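Local coordinates for protein cellobiose 2-epimerase (Caldibacillus thermoamylovorans, PDB 5ZHB) that probably interconverts cellobiose and its C2 epimer, glucosyl-mannose, by inverting the configuration at carbon 2 of the reducing-end sugar, at residues His42-Arg54 with Tyr91-Asn103. Sequence-based numbering, arbitrary orientation.
Sequences HKDAGKGGIATCR and YKGLYWMVDYKGN
Lys47 and Val98 form an antiparallel hydrogen-bonded pair, Lys47 N to Val98 O at 2.7 Å and Val98 N to Lys47 O at 2.9 Å, and Gly48 faces Met97 as the adjoining non-hydrogen-bonded pair. A third bond, from Gly49 N to Trp96 O (3.0 Å), is straight at hydrogen but reaches the oxygen from above the carbonyl plane. Glycine suits Gly49 because a side chain would run into Tyr95 O, which the Gly49 CA approaches as a C-H donor. Bent at its second and third torsions, the flexible methionine Met97, in one of its two modelled conformers, lays SD against Gly48 CA (3.5 Å) and CE against Gly46 C. On the Lys47 and Val98 face, the aliphatic base of Lys47 meets Val98 CG2, and Phe81 of helix 69-86 touches both side chains. The lysine runs extended beyond CG to bring NZ to Tyr100 O (2.8 Å), while Asp25 and Gly29 also hold the ammonium. An uncharged methionine in its place would probably leave Asp25 without its salt-bridge partner and the Tyr100 carbonyl without this donor.

This two-stranded antiparallel sheet belongs to the (alpha/alpha)6 barrel of the N-acylglucosamine 2-epimerase family; its strands are separated in the chain by helices 49-66 and 69-86. Strand 47-48 runs straight into helix 49-66, with Gly48 as N-cap. From that helix Ile50 CD1 meets Trp96 CZ3 obliquely (3.6 Å), and Cys53 SG, small enough to fit beside Leu94, touches its CD1 at 3.5 Å. At the other end, Tyr100 has CG between its backbone N and carbonyl carbon (chi1 78°), which turns one ring face to Asp44 CA in a CH-pi contact, 3.9 Å from the ring centroid; Lys101 CG lies over the opposite face.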
loop_
_atom_site.group_PDB
_atom_site.type_symbol
_atom_site.label_atom_id
_atom_site.label_comp_id
_atom_site.label_asym_id
_atom_site.label_seq_id
_atom_site.Cartn_x
_atom_site.Cartn_y
_atom_site.Cartn_z
ATOM N N HIS A 42 16.580 -13.213 -9.828
ATOM C CA HIS A 42 17.906 -12.725 -9.452
ATOM C C HIS A 42 18.104 -12.909 -7.949
ATOM O O HIS A 42 17.681 -12.069 -7.141
ATOM C CB HIS A 42 18.089 -11.261 -9.850
ATOM C CG HIS A 42 17.943 -11.019 -11.300
ATOM N ND1 HIS A 42 19.021 -10.730 -12.100
ATOM C CD2 HIS A 42 16.880 -11.085 -12.116
ATOM C CE1 HIS A 42 18.612 -10.604 -13.359
ATOM N NE2 HIS A 42 17.308 -10.800 -13.390
ATOM N N LYS A 43 18.748 -14.023 -7.567
ATOM C CA LYS A 43 18.841 -14.408 -6.166
ATOM C C LYS A 43 19.751 -13.486 -5.364
ATOM O O LYS A 43 19.638 -13.434 -4.125
ATOM C CB LYS A 43 19.251 -15.874 -5.982
ATOM C CG LYS A 43 18.233 -16.861 -6.514
ATOM C CD LYS A 43 18.660 -18.313 -6.361
ATOM C CE LYS A 43 17.639 -19.258 -6.928
ATOM N NZ LYS A 43 18.171 -20.619 -6.845
ATOM N N ASP A 44 20.611 -12.755 -6.077
ATOM C CA ASP A 44 21.561 -11.837 -5.471
ATOM C C ASP A 44 21.069 -10.383 -5.553
ATOM O O ASP A 44 21.828 -9.467 -5.271
ATOM C CB ASP A 44 22.924 -11.954 -6.145
ATOM C CG ASP A 44 22.939 -11.629 -7.637
ATOM O OD1 ASP A 44 21.850 -11.583 -8.255
ATOM O OD2 ASP A 44 24.028 -11.397 -8.184
ATOM N N ALA A 45 19.805 -10.142 -5.939
ATOM C CA ALA A 45 19.316 -8.771 -6.025
ATOM C C ALA A 45 19.152 -8.172 -4.629
ATOM O O ALA A 45 18.987 -8.877 -3.630
ATOM C CB ALA A 45 18.011 -8.746 -6.790
ATOM N N GLY A 46 19.142 -6.836 -4.569
ATOM C CA GLY A 46 18.790 -6.115 -3.354
ATOM C C GLY A 46 17.390 -6.457 -2.847
ATOM O O GLY A 46 16.518 -6.814 -3.646
ATOM N N LYS A 47 17.211 -6.399 -1.511
ATOM C CA LYS A 47 15.945 -6.695 -0.848
ATOM C C LYS A 47 15.389 -5.421 -0.198
ATOM O O LYS A 47 16.034 -4.821 0.670
ATOM C CB LYS A 47 16.111 -7.836 0.169
ATOM C CG LYS A 47 16.515 -9.162 -0.458
ATOM C CD LYS A 47 16.865 -10.264 0.544
ATOM C CE LYS A 47 17.187 -11.536 -0.187
ATOM N NZ LYS A 47 17.706 -12.562 0.719
ATOM N N GLY A 48 14.209 -4.962 -0.663
ATOM C CA GLY A 48 13.655 -3.703 -0.160
ATOM C C GLY A 48 13.131 -3.847 1.260
ATOM O O GLY A 48 12.594 -4.883 1.618
ATOM N N GLY A 49 13.247 -2.764 2.042
ATOM C CA GLY A 49 12.692 -2.703 3.373
ATOM C C GLY A 49 11.167 -2.720 3.303
ATOM O O GLY A 49 10.521 -3.521 3.980
ATOM N N ILE A 50 10.621 -1.867 2.432
ATOM C CA ILE A 50 9.178 -1.859 2.220
ATOM C C ILE A 50 8.690 -3.186 1.626
ATOM O O ILE A 50 7.663 -3.705 2.075
ATOM C CB ILE A 50 8.720 -0.626 1.424
ATOM C CG1 ILE A 50 8.941 0.631 2.280
ATOM C CG2 ILE A 50 7.238 -0.780 1.042
ATOM C CD1 ILE A 50 8.674 1.945 1.584
ATOM N N ALA A 51 9.372 -3.708 0.605
ATOM C CA ALA A 51 8.990 -5.004 0.048
ATOM C C ALA A 51 8.888 -6.051 1.164
ATOM O O ALA A 51 7.957 -6.863 1.183
ATOM C CB ALA A 51 9.940 -5.411 -1.053
ATOM N N THR A 52 9.829 -6.035 2.113
ATOM C CA THR A 52 9.858 -7.052 3.164
ATOM C C THR A 52 8.658 -6.882 4.102
ATOM O O THR A 52 8.040 -7.871 4.511
ATOM C CB THR A 52 11.193 -7.009 3.932
ATOM O OG1 THR A 52 12.309 -7.255 3.081
ATOM C CG2 THR A 52 11.243 -8.055 5.023
ATOM N N CYS A 53 8.367 -5.636 4.501
ATOM C CA CYS A 53 7.149 -5.346 5.230
ATOM C C CYS A 53 5.925 -5.877 4.486
ATOM O O CYS A 53 5.039 -6.460 5.098
ATOM C CB CYS A 53 6.935 -3.856 5.446
ATOM S SG CYS A 53 8.229 -3.069 6.430
ATOM N N ARG A 54 5.855 -5.629 3.174
ATOM C CA ARG A 54 4.648 -5.976 2.447
ATOM C C ARG A 54 4.483 -7.492 2.386
ATOM O O ARG A 54 3.363 -7.995 2.497
ATOM C CB ARG A 54 4.668 -5.322 1.062
ATOM C CG ARG A 54 4.372 -3.828 1.177
ATOM C CD ARG A 54 4.603 -3.205 -0.187
ATOM N NE ARG A 54 4.185 -1.801 -0.106
ATOM C CZ ARG A 54 4.194 -1.026 -1.175
ATOM N NH1 ARG A 54 4.665 -1.481 -2.332
ATOM N NH2 ARG A 54 3.704 0.192 -1.084
ATOM N N TYR A 91 20.960 2.559 14.947
ATOM C CA TYR A 91 20.324 3.869 14.916
ATOM C C TYR A 91 18.794 3.746 14.899
ATOM O O TYR A 91 18.128 4.778 14.922
ATOM C CB TYR A 91 20.879 4.713 13.768
ATOM C CG TYR A 91 22.350 5.066 13.978
ATOM C CD1 TYR A 91 22.723 5.871 15.050
ATOM C CD2 TYR A 91 23.363 4.519 13.188
ATOM C CE1 TYR A 91 24.053 6.168 15.294
ATOM C CE2 TYR A 91 24.702 4.806 13.426
ATOM C CZ TYR A 91 25.040 5.647 14.471
ATOM O OH TYR A 91 26.327 5.962 14.770
ATOM N N LYS A 92 18.256 2.514 14.838
ATOM C CA LYS A 92 16.814 2.246 14.911
ATOM C C LYS A 92 16.086 2.575 13.590
ATOM O O LYS A 92 16.501 3.420 12.797
ATOM C CB LYS A 92 16.131 2.965 16.083
ATOM C CG LYS A 92 16.810 2.805 17.459
ATOM C CD LYS A 92 17.124 1.362 17.841
ATOM C CE LYS A 92 17.889 1.236 19.145
ATOM N NZ LYS A 92 18.299 -0.164 19.309
ATOM N N GLY A 93 14.967 1.878 13.386
ATOM C CA GLY A 93 14.104 2.055 12.226
ATOM C C GLY A 93 14.569 1.177 11.069
ATOM O O GLY A 93 15.611 0.531 11.157
ATOM N N LEU A 94 13.766 1.149 9.992
ATOM C CA LEU A 94 13.963 0.221 8.889
ATOM C C LEU A 94 14.790 0.891 7.816
ATOM O O LEU A 94 14.498 2.014 7.441
ATOM C CB LEU A 94 12.630 -0.228 8.293
ATOM C CG LEU A 94 11.584 -0.787 9.258
ATOM C CD1 LEU A 94 10.349 -1.213 8.468
ATOM C CD2 LEU A 94 12.134 -1.953 10.057
ATOM N N TYR A 95 15.840 0.191 7.363
ATOM C CA TYR A 95 16.582 0.557 6.171
ATOM C C TYR A 95 15.673 0.601 4.945
ATOM O O TYR A 95 14.734 -0.182 4.840
ATOM C CB TYR A 95 17.669 -0.515 5.995
ATOM C CG TYR A 95 18.796 -0.445 7.010
ATOM C CD1 TYR A 95 19.409 0.763 7.341
ATOM C CD2 TYR A 95 19.267 -1.602 7.624
ATOM C CE1 TYR A 95 20.468 0.814 8.246
ATOM C CE2 TYR A 95 20.320 -1.566 8.523
ATOM C CZ TYR A 95 20.944 -0.366 8.808
ATOM O OH TYR A 95 21.942 -0.340 9.736
ATOM N N TRP A 96 16.045 1.433 3.970
ATOM C CA TRP A 96 15.359 1.486 2.690
ATOM C C TRP A 96 15.635 0.258 1.819
ATOM O O TRP A 96 14.720 -0.283 1.173
ATOM C CB TRP A 96 15.782 2.759 1.966
ATOM C CG TRP A 96 14.984 3.100 0.740
ATOM C CD1 TRP A 96 15.409 3.095 -0.557
ATOM C CD2 TRP A 96 13.620 3.590 0.719
ATOM N NE1 TRP A 96 14.403 3.539 -1.377
ATOM C CE2 TRP A 96 13.299 3.851 -0.625
ATOM C CE3 TRP A 96 12.647 3.810 1.698
ATOM C CZ2 TRP A 96 12.053 4.338 -1.011
ATOM C CZ3 TRP A 96 11.405 4.263 1.311
ATOM C CH2 TRP A 96 11.120 4.547 -0.024
ATOM N N MET A 97 16.905 -0.164 1.781
ATOM C CA MET A 97 17.299 -1.370 1.068
ATOM C C MET A 97 18.391 -2.096 1.853
ATOM O O MET A 97 19.195 -1.473 2.553
ATOM C CB MET A 97 17.886 -1.077 -0.321
ATOM C CG MET A 97 16.928 -0.506 -1.368
ATOM S SD MET A 97 15.794 -1.693 -2.134
ATOM C CE MET A 97 16.903 -2.996 -2.684
ATOM N N VAL A 98 18.410 -3.422 1.696
ATOM C CA VAL A 98 19.542 -4.255 2.070
ATOM C C VAL A 98 19.944 -5.098 0.863
ATOM O O VAL A 98 19.190 -5.239 -0.083
ATOM C CB VAL A 98 19.251 -5.109 3.320
ATOM C CG1 VAL A 98 19.009 -4.243 4.556
ATOM C CG2 VAL A 98 18.093 -6.078 3.099
ATOM N N ASP A 99 21.168 -5.649 0.888
ATOM C CA ASP A 99 21.648 -6.503 -0.181
ATOM C C ASP A 99 21.072 -7.885 0.071
ATOM O O ASP A 99 20.403 -8.103 1.070
ATOM C CB ASP A 99 23.170 -6.455 -0.295
ATOM C CG ASP A 99 23.933 -7.062 0.876
ATOM O OD1 ASP A 99 23.310 -7.743 1.705
ATOM O OD2 ASP A 99 25.152 -6.810 0.973
ATOM N N TYR A 100 21.421 -8.847 -0.777
ATOM C CA TYR A 100 20.788 -10.153 -0.705
ATOM C C TYR A 100 21.165 -10.907 0.571
ATOM O O TYR A 100 20.458 -11.854 0.919
ATOM C CB TYR A 100 21.094 -10.922 -1.987
ATOM C CG TYR A 100 22.481 -11.551 -2.089
ATOM C CD1 TYR A 100 23.588 -10.773 -2.390
ATOM C CD2 TYR A 100 22.653 -12.924 -1.974
ATOM C CE1 TYR A 100 24.845 -11.328 -2.520
ATOM C CE2 TYR A 100 23.915 -13.501 -2.098
ATOM C CZ TYR A 100 25.009 -12.694 -2.379
ATOM O OH TYR A 100 26.274 -13.180 -2.523
ATOM N N LYS A 101 22.255 -10.506 1.252
ATOM C CA LYS A 101 22.605 -11.127 2.526
ATOM C C LYS A 101 22.120 -10.308 3.723
ATOM O O LYS A 101 22.392 -10.659 4.858
ATOM C CB LYS A 101 24.125 -11.313 2.572
ATOM C CG LYS A 101 24.667 -12.265 1.525
ATOM C CD LYS A 101 26.119 -12.650 1.766
ATOM C CE LYS A 101 26.858 -12.915 0.494
ATOM N NZ LYS A 101 28.307 -13.017 0.716
ATOM N N GLY A 102 21.420 -9.195 3.486
ATOM C CA GLY A 102 20.833 -8.446 4.577
ATOM C C GLY A 102 21.763 -7.356 5.097
ATOM O O GLY A 102 21.440 -6.688 6.068
ATOM N N ASN A 103 22.888 -7.131 4.417
ATOM C CA ASN A 103 23.708 -5.985 4.753
ATOM C C ASN A 103 23.062 -4.717 4.203
ATOM O O ASN A 103 22.602 -4.721 3.062
ATOM C CB ASN A 103 25.112 -6.024 4.166
ATOM C CG ASN A 103 25.828 -7.307 4.487
ATOM O OD1 ASN A 103 26.046 -7.595 5.654
ATOM N ND2 ASN A 103 26.202 -8.079 3.480
#